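Local structure of BauA (Acinetobacter baumannii, 6HCP) at residues 116-121 and 132-137; 122-127 and 289-294; 78-83 and 159-164; 69-74 and 85-90. The protein probably takes up iron across the outer membrane as a TonB-dependent receptor for the siderophore ferric preacinetobactin. All coordinates share one frame; numbering follows the deposited sequence. Where two conformers were deposited one is given.

In the fold
Three of the contacts lie within the plug that fills the barrel of this TonB-dependent receptor, and contact 2 joins it to barrel strand 282-297. Contacts 1 and 3 share the five-stranded plug sheet, centres about 8 Å apart; strand 159-165 of contact 3 runs between strands 117-118 and 135-142 of contact 1. Contact 4 lies about 9 Å, centre to centre, from contact 3, and their helices 69-75 and 81-84 are consecutive. Contacts 2 and 4 are the farthest apart, centres about 23 Å. Along the chain contact 4 opens first, then contact 3, whose span encloses contact 1; contact 2 starts right after 116-121 and ends in the barrel, so it ties the plug to the barrel wall.

Contact 1: 116-121 and 132-137; sequences MSMNGL and PEMFGR. With EDO (1,2-ethanediol), chain P.
M118 and F135 bring their segments closest, yet their CA atoms are 9.2 Å apart, because strand 159-165 runs between strands 117-118 and 135-142 in the mixed sheet of the TonB-dependent receptor plug. The contact is therefore made by long side chains reaching over that middle strand; its T165 touches both methionines and its L163 touches F135. M118 stretches out with CG anti to its backbone N (chi1 -177°) and bends only at its last torsion, which swings the methyl CE toward the second segment. There CE arrives at the edge of the F135 ring, near its plane, 4.1 Å from CE1. The same methyl lies equally far from CE of M134, the two methionine side chains crossing at about a right angle. M134 in turn lays its CG over one face of the F135 ring, offset toward the rim, so the aromatic group is met on a face by one methionine and at an edge by the other. All three residues are buried, and Y245 of barrel strand 238-252 touches both methionines.

Beyond M118 the chain reverses in a type I' turn to L121, closed by paired backbone bonds. G136 and R137 both face V164 in a classic beta bulge. An ethanediol, probably from the crystallisation liquor, binds at the turn, its O2 donating to the carbonyl O of N119 at 2.8 Å.

Contact 2: 122-127 and 289-294; sequences FGITPF and GAMIRG. With EDO (1,2-ethanediol), chain V; EDO (1,2-ethanediol), chain G.
I124 carries its two branches toward the barrel wall by a first torsion that sets CG1 beside the backbone N (chi1 -49°) and CG2 anti to it, while M291 reaches back with chi1 at 60°, a straight middle and a bend at its last torsion. The first branch ends in CD1, which rests 4.1 Å from the carbonyl O of A290. The second offers CG2 to the sulfur of M291, a loose apolar contact with 4.5 Å between CG2 and SD. Closest along the backbones are I124 and G289, their CA atoms 5.5 Å apart. G289 has no side chain, and its CA lies 4.2 Å from the carbonyl O of I124. The same I124 O is not left without a partner, for it takes a hydrogen bond from the hydroxyl of Y245.

Two ethanediol molecules, probably from the crystallisation liquor, sit nearby. F122 N donates a nearly straight bond to O1 of one, 2.9 Å away at 171°. NH1 of R293 makes a weak bond to O2 of the other.

In the fold this is a seam between plug and barrel: the loop after strand 121-122 lies against strand 282-297, which pairs with barrel strands 238-252 and 302-318, while M118 of plug strand 117-118 touches both I124 and M291.

Contact 3: 78-83 and 159-164; sequences KDITEV and GTVNLV
Apolar packing alone joins the two segments: I80, in the turn leading into helix 81-84, sets its side chain on V161 and L163 of strand 159-165, packing on the sheet in the core of the plug. I80 divides the work between its branches. CG2, anti to the backbone N, meets CG1 of V161 at 4.1 Å, and there the two side chains slide past each other in opposite directions. The longer branch, placed beside the backbone N (chi1 -63°), extends CD1 to CD2 of L163, and these side chains meet tip to tip with 3.9 Å between the two methyls. V161 and L163 are two residues apart and point to the same side of the strand, so I80 spans a neighbouring pair on one sheet face. All three residues are buried. L163 also packs on F135 and V138 of the adjacent strand 135-142.

Backbone pairing fixes the strand in place: V161 and L163 are both bonded to S117, and T160 and N162 to strand 135-142. From the other side of the strand, the N162 amide bonds S117 and G120 through OD1 and E139 through ND2.

Two side-chain bonds within 78-83 shape the turn that carries I80. The carboxylate of E82 folds back to K78, and its OE1 takes the backbone N of K78 at 2.9 Å from well above the carboxylate plane. D79 caps the turn into the helix: its OD1 accepts from E82 N at 3.0 Å, met nearly along the C-O axis.

Contact 4: 69-74 and 85-90; sequences DKYIED and AATDPS. With EDO (1,2-ethanediol), chain K.
One water is gripped from both segments, 2.7 Å from OG1 of T87 and 2.9 Å from OH of Y71. It bridges two hydroxyls that are themselves 3.8 Å apart, and supplies the polar link between helix 69-75 and the loop after helix 81-84. The direct touches are apolar on the loop side: Y71 OH lies 3.6 Å from CG2 of T87 and 3.9 Å from CB of A86. Y71 reaches this far because CG stands anti to the backbone N (chi1 -176°), carrying the ring out to T87, which comes from the opposite direction. T87 presents both its branches, OG1 to the water and CG2 to the phenol oxygen, and barrel residue M578 touches both Y71 and T87.

Each segment is also braced internally. On the helix, K70 NZ makes a salt bridge to OD2 of D74, 2.8 Å away on the syn lone pair, and D74 OD1 has a second cationic partner in R670 of the barrel. In the loop, D88 OD1 accepts from S90 N at 2.9 Å, an Asx turn, and is also paired with K142. The whole is a water-bridged helix-to-loop contact inside the plug domain of a TonB-dependent receptor.

Contact 1: 116-121 and 132-137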
loop_
_atom_site.group_PDB
_atom_site.type_symbol
_atom_site.label_atom_id
_atom_site.label_comp_id
_atom_site.label_asym_id
_atom_site.label_seq_id
_atom_site.Cartn_x
_atom_site.Cartn_y
_atom_site.Cartn_z
ATOM N N MET A 116 36.708 -6.783 1.956
ATOM C CA MET A 116 36.559 -6.274 0.590
ATOM C C MET A 116 37.888 -5.672 0.126
ATOM O O MET A 116 38.620 -5.107 0.937
ATOM C CB MET A 116 35.481 -5.187 0.519
ATOM C CG MET A 116 34.131 -5.673 1.002
ATOM S SD MET A 116 32.894 -4.386 0.611
ATOM C CE MET A 116 33.434 -3.051 1.661
ATOM N N SER A 117 38.134 -5.728 -1.181
ATOM C CA SER A 117 39.273 -5.064 -1.754
ATOM C C SER A 117 38.837 -3.808 -2.513
ATOM O O SER A 117 37.674 -3.689 -2.923
ATOM C CB SER A 117 40.075 -5.999 -2.610
ATOM O OG SER A 117 39.293 -6.613 -3.623
ATOM N N MET A 118 39.771 -2.851 -2.623
ATOM C CA MET A 118 39.598 -1.650 -3.430
ATOM C C MET A 118 40.680 -1.623 -4.512
ATOM O O MET A 118 41.852 -1.677 -4.183
ATOM C CB MET A 118 39.678 -0.371 -2.602
ATOM C CG MET A 118 39.411 0.887 -3.454
ATOM S SD MET A 118 39.544 2.415 -2.507
ATOM C CE MET A 118 38.206 2.223 -1.343
ATOM N N ASN A 119 40.267 -1.755 -5.778
ATOM C CA ASN A 119 41.195 -1.873 -6.890
ATOM C C ASN A 119 42.215 -2.983 -6.590
ATOM O O ASN A 119 43.419 -2.843 -6.882
ATOM C CB ASN A 119 41.896 -0.536 -7.142
ATOM C CG ASN A 119 40.925 0.579 -7.484
ATOM O OD1 ASN A 119 40.000 0.373 -8.269
ATOM N ND2 ASN A 119 41.147 1.757 -6.931
ATOM N N GLY A 120 41.741 -4.070 -5.975
ATOM C CA GLY A 120 42.546 -5.277 -5.760
ATOM C C GLY A 120 43.294 -5.288 -4.429
ATOM O O GLY A 120 43.915 -6.302 -4.100
ATOM N N LEU A 121 43.273 -4.180 -3.683
ATOM C CA LEU A 121 44.029 -4.027 -2.429
ATOM C C LEU A 121 43.102 -4.148 -1.212
ATOM O O LEU A 121 42.118 -3.410 -1.104
ATOM C CB LEU A 121 44.724 -2.658 -2.429
ATOM C CG LEU A 121 45.782 -2.441 -1.348
ATOM C CD1 LEU A 121 46.968 -3.390 -1.533
ATOM C CD2 LEU A 121 46.267 -0.998 -1.334
ATOM N N PRO A 132 28.075 3.167 -2.035
ATOM C CA PRO A 132 28.802 2.873 -3.268
ATOM C C PRO A 132 29.013 3.994 -4.305
ATOM O O PRO A 132 29.422 3.688 -5.443
ATOM C CB PRO A 132 27.933 1.788 -3.913
ATOM C CG PRO A 132 26.533 2.099 -3.441
ATOM C CD PRO A 132 26.697 2.640 -2.041
ATOM N N GLU A 133 28.900 5.257 -3.887
ATOM C CA GLU A 133 28.925 6.386 -4.851
ATOM C C GLU A 133 30.294 6.534 -5.527
ATOM O O GLU A 133 30.384 7.130 -6.586
ATOM C CB GLU A 133 28.560 7.698 -4.162
ATOM C CG GLU A 133 27.067 7.837 -3.926
ATOM C CD GLU A 133 26.572 7.159 -2.664
ATOM O OE1 GLU A 133 27.411 6.561 -1.923
ATOM O OE2 GLU A 133 25.369 7.304 -2.359
ATOM N N MET A 134 31.364 6.043 -4.909
ATOM C CA MET A 134 32.698 6.304 -5.472
ATOM C C MET A 134 33.165 5.175 -6.392
ATOM O O MET A 134 34.296 5.226 -6.893
ATOM C CB MET A 134 33.733 6.566 -4.373
ATOM C CG MET A 134 33.975 5.409 -3.432
ATOM S SD MET A 134 35.215 5.827 -2.157
ATOM C CE MET A 134 36.728 5.601 -3.073
ATOM N N PHE A 135 32.291 4.212 -6.720
ATOM C CA PHE A 135 32.757 3.055 -7.484
ATOM C C PHE A 135 32.160 3.010 -8.885
ATOM O O PHE A 135 30.940 3.145 -9.073
ATOM C CB PHE A 135 32.512 1.766 -6.695
ATOM C CG PHE A 135 33.122 1.812 -5.320
ATOM C CD1 PHE A 135 34.501 1.825 -5.161
ATOM C CD2 PHE A 135 32.324 1.884 -4.185
ATOM C CE1 PHE A 135 35.066 1.977 -3.904
ATOM C CE2 PHE A 135 32.892 2.005 -2.927
ATOM C CZ PHE A 135 34.259 2.077 -2.789
ATOM N N GLY A 136 33.019 2.650 -9.842
ATOM C CA GLY A 136 32.639 2.371 -11.215
ATOM C C GLY A 136 32.142 0.946 -11.402
ATOM O O GLY A 136 31.345 0.667 -12.300
ATOM N N ARG A 137 32.685 0.015 -10.603
ATOM C CA ARG A 137 32.309 -1.388 -10.685
ATOM C C ARG A 137 32.284 -1.969 -9.269
ATOM O O ARG A 137 33.045 -1.571 -8.405
ATOM C CB ARG A 137 33.273 -2.228 -11.525
ATOM C CG ARG A 137 33.514 -1.711 -12.936
ATOM C CD ARG A 137 32.352 -2.036 -13.862
ATOM N NE ARG A 137 32.641 -1.609 -15.221
ATOM C CZ ARG A 137 32.218 -0.477 -15.791
ATOM N NH1 ARG A 137 31.536 0.439 -15.114
ATOM N NH2 ARG A 137 32.503 -0.280 -17.066
HETATM C C1 EDO P . 46.335 -5.299 -6.777
HETATM O O1 EDO P . 47.462 -5.488 -7.636
HETATM C C2 EDO P . 46.632 -4.215 -5.759
HETATM O O2 EDO P . 46.101 -2.977 -6.240
#

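Contact 2: 122-127 and 289-294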
loop_
_atom_site.group_PDB
_atom_site.type_symbol
_atom_site.label_atom_id
_atom_site.label_comp_id
_atom_site.label_asym_id
_atom_site.label_seq_id
_atom_site.Cartn_x
_atom_site.Cartn_y
_atom_site.Cartn_z
ATOM N N PHE A 122 43.508 -4.968 -0.240
ATOM C CA PHE A 122 42.740 -5.198 0.977
ATOM C C PHE A 122 43.159 -4.185 2.059
ATOM O O PHE A 122 44.211 -3.547 1.959
ATOM C CB PHE A 122 42.908 -6.661 1.389
ATOM C CG PHE A 122 42.367 -7.642 0.384
ATOM C CD1 PHE A 122 43.147 -8.093 -0.672
ATOM C CD2 PHE A 122 41.045 -8.052 0.439
ATOM C CE1 PHE A 122 42.626 -8.933 -1.643
ATOM C CE2 PHE A 122 40.525 -8.900 -0.531
ATOM C CZ PHE A 122 41.322 -9.371 -1.548
ATOM N N GLY A 123 42.265 -3.949 3.021
ATOM C CA GLY A 123 42.530 -3.095 4.169
ATOM C C GLY A 123 42.297 -1.603 3.934
ATOM O O GLY A 123 42.761 -0.778 4.759
ATOM N N ILE A 124 41.585 -1.234 2.856
ATOM C CA ILE A 124 41.375 0.185 2.488
ATOM C C ILE A 124 39.909 0.618 2.689
ATOM O O ILE A 124 39.626 1.790 3.006
ATOM C CB ILE A 124 41.807 0.438 1.034
ATOM C CG1 ILE A 124 43.198 -0.130 0.746
ATOM C CG2 ILE A 124 41.707 1.913 0.693
ATOM C CD1 ILE A 124 44.252 0.411 1.687
ATOM N N THR A 125 38.988 -0.279 2.348
ATOM C CA THR A 125 37.538 -0.012 2.310
ATOM C C THR A 125 36.981 0.242 3.703
ATOM O O THR A 125 37.546 -0.169 4.720
ATOM C CB THR A 125 36.805 -1.180 1.631
ATOM O OG1 THR A 125 37.288 -2.402 2.185
ATOM C CG2 THR A 125 36.985 -1.203 0.132
ATOM N N PRO A 126 35.794 0.879 3.808
ATOM C CA PRO A 126 35.150 1.068 5.105
ATOM C C PRO A 126 34.940 -0.259 5.843
ATOM O O PRO A 126 34.701 -1.276 5.214
ATOM C CB PRO A 126 33.830 1.757 4.731
ATOM C CG PRO A 126 34.175 2.502 3.470
ATOM C CD PRO A 126 35.079 1.554 2.713
ATOM N N PHE A 127 35.056 -0.218 7.168
ATOM C CA PHE A 127 35.163 -1.431 7.980
ATOM C C PHE A 127 33.865 -2.258 7.949
ATOM O O PHE A 127 33.919 -3.461 7.826
ATOM C CB PHE A 127 35.498 -1.046 9.416
ATOM C CG PHE A 127 36.098 -2.150 10.248
ATOM C CD1 PHE A 127 37.430 -2.507 10.101
ATOM C CD2 PHE A 127 35.360 -2.779 11.239
ATOM C CE1 PHE A 127 38.006 -3.446 10.950
ATOM C CE2 PHE A 127 35.927 -3.742 12.058
ATOM C CZ PHE A 127 37.255 -4.085 11.904
ATOM N N GLY A 289 40.446 6.453 3.973
ATOM C CA GLY A 289 41.390 5.581 3.262
ATOM C C GLY A 289 42.094 6.294 2.128
ATOM O O GLY A 289 41.561 7.216 1.538
ATOM N N ALA A 290 43.224 5.731 1.699
ATOM C CA ALA A 290 43.975 6.261 0.568
ATOM C C ALA A 290 44.885 5.158 0.040
ATOM O O ALA A 290 45.342 4.303 0.813
ATOM C CB ALA A 290 44.773 7.474 0.988
ATOM N N MET A 291 44.991 5.076 -1.284
ATOM C CA MET A 291 45.878 4.101 -1.895
ATOM C C MET A 291 46.486 4.661 -3.180
ATOM O O MET A 291 45.963 5.594 -3.786
ATOM C CB MET A 291 45.163 2.795 -2.221
ATOM C CG MET A 291 44.005 2.951 -3.179
ATOM S SD MET A 291 43.216 1.350 -3.488
ATOM C CE MET A 291 44.465 0.480 -4.430
ATOM N N ILE A 292 47.645 4.102 -3.529
ATOM C CA ILE A 292 48.321 4.442 -4.756
ATOM C C ILE A 292 48.767 3.154 -5.420
ATOM O O ILE A 292 49.236 2.218 -4.751
ATOM C CB ILE A 292 49.506 5.394 -4.502
ATOM C CG1 ILE A 292 50.195 5.782 -5.815
ATOM C CG2 ILE A 292 50.485 4.789 -3.512
ATOM C CD1 ILE A 292 51.135 6.955 -5.665
ATOM N N ARG A 293 48.605 3.127 -6.735
ATOM C CA ARG A 293 49.018 2.041 -7.568
ATOM C C ARG A 293 49.889 2.597 -8.695
ATOM O O ARG A 293 49.544 3.593 -9.317
ATOM C CB ARG A 293 47.819 1.334 -8.210
ATOM C CG ARG A 293 46.900 0.615 -7.233
ATOM C CD ARG A 293 45.705 -0.011 -7.936
ATOM N NE ARG A 293 44.771 0.967 -8.484
ATOM C CZ ARG A 293 44.190 0.851 -9.680
ATOM N NH1 ARG A 293 44.483 -0.180 -10.458
ATOM N NH2 ARG A 293 43.286 1.730 -10.072
ATOM N N GLY A 294 51.011 1.926 -8.942
ATOM C CA GLY A 294 51.922 2.278 -10.039
ATOM C C GLY A 294 52.215 1.066 -10.888
ATOM O O GLY A 294 52.247 -0.048 -10.383
HETATM C C1 EDO V . 47.723 -3.746 -10.274
HETATM O O1 EDO V . 48.397 -3.387 -11.483
HETATM C C2 EDO V . 47.418 -2.454 -9.540
HETATM O O2 EDO V . 47.587 -1.388 -10.487
HETATM C C1 EDO G . 47.215 -6.524 0.397
HETATM O O1 EDO G . 45.977 -6.545 -0.353
HETATM C C2 EDO G . 46.966 -6.780 1.875
HETATM O O2 EDO G . 46.728 -8.176 2.127
#

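Contact 3: 78-83 and 159-164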
loop_
_atom_site.group_PDB
_atom_site.type_symbol
_atom_site.label_atom_id
_atom_site.label_comp_id
_atom_site.label_asym_id
_atom_site.label_seq_id
_atom_site.Cartn_x
_atom_site.Cartn_y
_atom_site.Cartn_z
ATOM N N LYS A 78 22.225 1.848 -1.367
ATOM C CA LYS A 78 22.729 2.630 -0.256
ATOM C C LYS A 78 23.959 1.945 0.372
ATOM O O LYS A 78 24.631 2.522 1.216
ATOM C CB LYS A 78 21.613 2.791 0.776
ATOM C CG LYS A 78 20.340 3.473 0.277
ATOM C CD LYS A 78 20.427 4.993 0.264
ATOM C CE LYS A 78 19.171 5.698 -0.237
ATOM N NZ LYS A 78 18.984 5.507 -1.696
ATOM N N ASP A 79 24.184 0.671 0.029
ATOM C CA ASP A 79 25.317 -0.085 0.550
ATOM C C ASP A 79 25.629 -1.225 -0.421
ATOM O O ASP A 79 24.995 -1.349 -1.461
ATOM C CB ASP A 79 25.059 -0.554 1.986
ATOM C CG ASP A 79 23.930 -1.561 2.152
ATOM O OD1 ASP A 79 23.589 -2.225 1.165
ATOM O OD2 ASP A 79 23.361 -1.624 3.265
ATOM N N ILE A 80 26.717 -1.960 -0.159
ATOM C CA ILE A 80 27.197 -2.937 -1.108
ATOM C C ILE A 80 26.213 -4.109 -1.204
ATOM O O ILE A 80 25.996 -4.646 -2.283
ATOM C CB ILE A 80 28.618 -3.402 -0.742
ATOM C CG1 ILE A 80 29.606 -2.236 -0.822
ATOM C CG2 ILE A 80 29.019 -4.550 -1.644
ATOM C CD1 ILE A 80 29.600 -1.514 -2.159
ATOM N N THR A 81 25.563 -4.435 -0.080
ATOM C CA THR A 81 24.572 -5.533 -0.043
ATOM C C THR A 81 23.478 -5.295 -1.093
ATOM O O THR A 81 23.049 -6.213 -1.784
ATOM C CB THR A 81 23.939 -5.663 1.348
ATOM O OG1 THR A 81 24.980 -5.924 2.292
ATOM C CG2 THR A 81 22.911 -6.772 1.405
ATOM N N GLU A 82 23.014 -4.045 -1.177
ATOM C CA GLU A 82 21.912 -3.655 -2.074
ATOM C C GLU A 82 22.352 -3.726 -3.535
ATOM O O GLU A 82 21.503 -3.731 -4.419
ATOM C CB GLU A 82 21.421 -2.249 -1.727
ATOM C CG GLU A 82 20.642 -2.231 -0.429
ATOM C CD GLU A 82 20.060 -0.892 -0.012
ATOM O OE1 GLU A 82 20.048 0.049 -0.830
ATOM O OE2 GLU A 82 19.577 -0.819 1.122
ATOM N N VAL A 83 23.667 -3.814 -3.787
ATOM C CA VAL A 83 24.159 -4.087 -5.113
ATOM C C VAL A 83 24.241 -5.596 -5.357
ATOM O O VAL A 83 23.825 -6.082 -6.405
ATOM C CB VAL A 83 25.529 -3.423 -5.360
ATOM C CG1 VAL A 83 26.001 -3.683 -6.772
ATOM C CG2 VAL A 83 25.506 -1.929 -5.073
ATOM N N GLY A 159 33.645 -15.488 -0.459
ATOM C CA GLY A 159 33.947 -14.889 -1.773
ATOM C C GLY A 159 34.671 -13.570 -1.605
ATOM O O GLY A 159 34.794 -13.063 -0.511
ATOM N N THR A 160 35.052 -12.961 -2.721
ATOM C CA THR A 160 35.734 -11.681 -2.664
ATOM C C THR A 160 34.906 -10.640 -3.428
ATOM O O THR A 160 34.530 -10.852 -4.585
ATOM C CB THR A 160 37.170 -11.771 -3.191
ATOM O OG1 THR A 160 37.876 -12.743 -2.407
ATOM C CG2 THR A 160 37.881 -10.432 -3.139
ATOM N N VAL A 161 34.681 -9.517 -2.761
ATOM C CA VAL A 161 34.045 -8.355 -3.318
ATOM C C VAL A 161 35.139 -7.320 -3.578
ATOM O O VAL A 161 35.832 -6.914 -2.640
ATOM C CB VAL A 161 32.990 -7.795 -2.353
ATOM C CG1 VAL A 161 32.335 -6.544 -2.919
ATOM C CG2 VAL A 161 31.956 -8.853 -2.000
ATOM N N ASN A 162 35.275 -6.921 -4.846
ATOM C CA ASN A 162 36.303 -5.978 -5.266
ATOM C C ASN A 162 35.617 -4.711 -5.793
ATOM O O ASN A 162 34.786 -4.790 -6.710
ATOM C CB ASN A 162 37.221 -6.593 -6.326
ATOM C CG ASN A 162 38.339 -5.660 -6.752
ATOM O OD1 ASN A 162 38.997 -5.052 -5.900
ATOM N ND2 ASN A 162 38.486 -5.451 -8.062
ATOM N N LEU A 163 35.938 -3.575 -5.172
ATOM C CA LEU A 163 35.329 -2.306 -5.515
ATOM C C LEU A 163 36.317 -1.504 -6.362
ATOM O O LEU A 163 37.478 -1.284 -5.949
ATOM C CB LEU A 163 34.970 -1.543 -4.240
ATOM C CG LEU A 163 34.162 -2.336 -3.208
ATOM C CD1 LEU A 163 33.821 -1.469 -2.012
ATOM C CD2 LEU A 163 32.892 -2.906 -3.814
ATOM N N VAL A 164 35.890 -1.193 -7.586
ATOM C CA VAL A 164 36.720 -0.502 -8.565
ATOM C C VAL A 164 36.313 0.973 -8.552
ATOM O O VAL A 164 35.138 1.298 -8.749
ATOM C CB VAL A 164 36.545 -1.123 -9.959
ATOM C CG1 VAL A 164 37.331 -0.368 -11.027
ATOM C CG2 VAL A 164 36.893 -2.599 -9.967
#

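Contact 4: 69-74 and 85-90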
loop_
_atom_site.group_PDB
_atom_site.type_symbol
_atom_site.label_atom_id
_atom_site.label_comp_id
_atom_site.label_asym_id
_atom_site.label_seq_id
_atom_site.Cartn_x
_atom_site.Cartn_y
_atom_site.Cartn_z
ATOM N N ASP A 69 28.291 1.058 -12.261
ATOM C CA ASP A 69 27.774 2.189 -11.548
ATOM C C ASP A 69 26.358 2.540 -12.044
ATOM O O ASP A 69 25.584 3.070 -11.275
ATOM C CB ASP A 69 28.727 3.388 -11.594
ATOM C CG ASP A 69 29.172 3.858 -12.978
ATOM O OD1 ASP A 69 29.078 3.093 -13.953
ATOM O OD2 ASP A 69 29.591 5.003 -13.058
ATOM N N LYS A 70 26.036 2.239 -13.302
ATOM C CA LYS A 70 24.675 2.472 -13.813
ATOM C C LYS A 70 23.681 1.585 -13.037
ATOM O O LYS A 70 22.625 2.046 -12.594
ATOM C CB LYS A 70 24.607 2.225 -15.324
ATOM C CG LYS A 70 23.209 2.355 -15.953
ATOM C CD LYS A 70 22.495 3.646 -15.581
ATOM C CE LYS A 70 21.369 4.044 -16.524
ATOM N NZ LYS A 70 20.335 2.985 -16.639
ATOM N N TYR A 71 24.045 0.315 -12.812
ATOM C CA TYR A 71 23.204 -0.598 -12.000
ATOM C C TYR A 71 23.044 -0.073 -10.574
ATOM O O TYR A 71 21.941 -0.007 -10.039
ATOM C CB TYR A 71 23.770 -2.017 -11.989
ATOM C CG TYR A 71 22.908 -3.016 -11.263
ATOM C CD1 TYR A 71 21.648 -3.347 -11.734
ATOM C CD2 TYR A 71 23.324 -3.584 -10.071
ATOM C CE1 TYR A 71 20.867 -4.298 -11.098
ATOM C CE2 TYR A 71 22.561 -4.539 -9.424
ATOM C CZ TYR A 71 21.325 -4.898 -9.938
ATOM O OH TYR A 71 20.555 -5.827 -9.290
ATOM N N ILE A 72 24.141 0.413 -9.992
ATOM C CA ILE A 72 24.120 0.924 -8.660
ATOM C C ILE A 72 23.106 2.075 -8.559
ATOM O O ILE A 72 22.344 2.166 -7.578
ATOM C CB ILE A 72 25.535 1.333 -8.217
ATOM C CG1 ILE A 72 26.480 0.124 -8.180
ATOM C CG2 ILE A 72 25.495 2.053 -6.893
ATOM C CD1 ILE A 72 27.924 0.514 -8.000
ATOM N N GLU A 73 23.160 3.020 -9.507
ATOM C CA GLU A 73 22.247 4.165 -9.446
ATOM C C GLU A 73 20.816 3.685 -9.744
ATOM O O GLU A 73 19.861 4.206 -9.173
ATOM C CB GLU A 73 22.676 5.284 -10.400
ATOM C CG GLU A 73 23.921 6.048 -9.954
ATOM C CD GLU A 73 23.824 6.979 -8.753
ATOM O OE1 GLU A 73 24.906 7.238 -8.151
ATOM O OE2 GLU A 73 22.695 7.485 -8.432
ATOM N N ASP A 74 20.670 2.692 -10.626
ATOM C CA ASP A 74 19.338 2.179 -10.975
ATOM C C ASP A 74 18.642 1.539 -9.761
ATOM O O ASP A 74 17.419 1.638 -9.621
ATOM C CB ASP A 74 19.401 1.210 -12.146
ATOM C CG ASP A 74 19.605 1.900 -13.492
ATOM O OD1 ASP A 74 19.416 3.136 -13.559
ATOM O OD2 ASP A 74 19.973 1.202 -14.448
ATOM N N ALA A 85 23.442 -8.489 -3.574
ATOM C CA ALA A 85 22.523 -9.526 -3.105
ATOM C C ALA A 85 21.205 -9.514 -3.892
ATOM O O ALA A 85 20.431 -10.445 -3.791
ATOM C CB ALA A 85 22.251 -9.378 -1.626
ATOM N N ALA A 86 20.909 -8.429 -4.601
ATOM C CA ALA A 86 19.534 -8.245 -5.113
ATOM C C ALA A 86 19.160 -9.388 -6.075
ATOM O O ALA A 86 18.079 -9.933 -5.994
ATOM C CB ALA A 86 19.401 -6.888 -5.760
ATOM N N THR A 87 20.062 -9.756 -6.986
ATOM C CA THR A 87 19.745 -10.734 -8.019
ATOM C C THR A 87 20.588 -12.010 -7.929
ATOM O O THR A 87 20.459 -12.881 -8.785
ATOM C CB THR A 87 19.889 -10.115 -9.419
ATOM O OG1 THR A 87 21.207 -9.585 -9.607
ATOM C CG2 THR A 87 18.854 -9.031 -9.619
ATOM N N ASP A 88 21.549 -12.073 -6.999
ATOM C CA ASP A 88 22.516 -13.178 -7.015
ATOM C C ASP A 88 22.064 -14.257 -6.041
ATOM O O ASP A 88 22.073 -14.064 -4.826
ATOM C CB ASP A 88 23.915 -12.678 -6.658
ATOM C CG ASP A 88 25.015 -13.711 -6.861
ATOM O OD1 ASP A 88 24.709 -14.928 -6.818
ATOM O OD2 ASP A 88 26.168 -13.276 -6.991
ATOM N N PRO A 89 21.603 -15.418 -6.536
ATOM C CA PRO A 89 21.082 -16.463 -5.653
ATOM C C PRO A 89 22.150 -17.174 -4.808
ATOM O O PRO A 89 21.806 -17.973 -3.938
ATOM C CB PRO A 89 20.476 -17.471 -6.643
ATOM C CG PRO A 89 21.336 -17.320 -7.887
ATOM C CD PRO A 89 21.706 -15.852 -7.936
ATOM N N SER A 90 23.426 -16.873 -5.056
ATOM C CA SER A 90 24.495 -17.424 -4.233
ATOM C C SER A 90 24.893 -16.453 -3.118
ATOM O O SER A 90 25.848 -16.718 -2.376
ATOM C CB SER A 90 25.685 -17.803 -5.099
ATOM O OG SER A 90 25.363 -18.948 -5.876
HETATM C C1 EDO K . 14.703 2.925 -10.877
HETATM O O1 EDO K . 15.995 2.782 -11.571
HETATM C C2 EDO K . 13.789 1.779 -11.353
HETATM O O2 EDO K . 14.311 0.502 -10.925
HETATM O O HOH W 1 22.133 -7.712 -7.840
#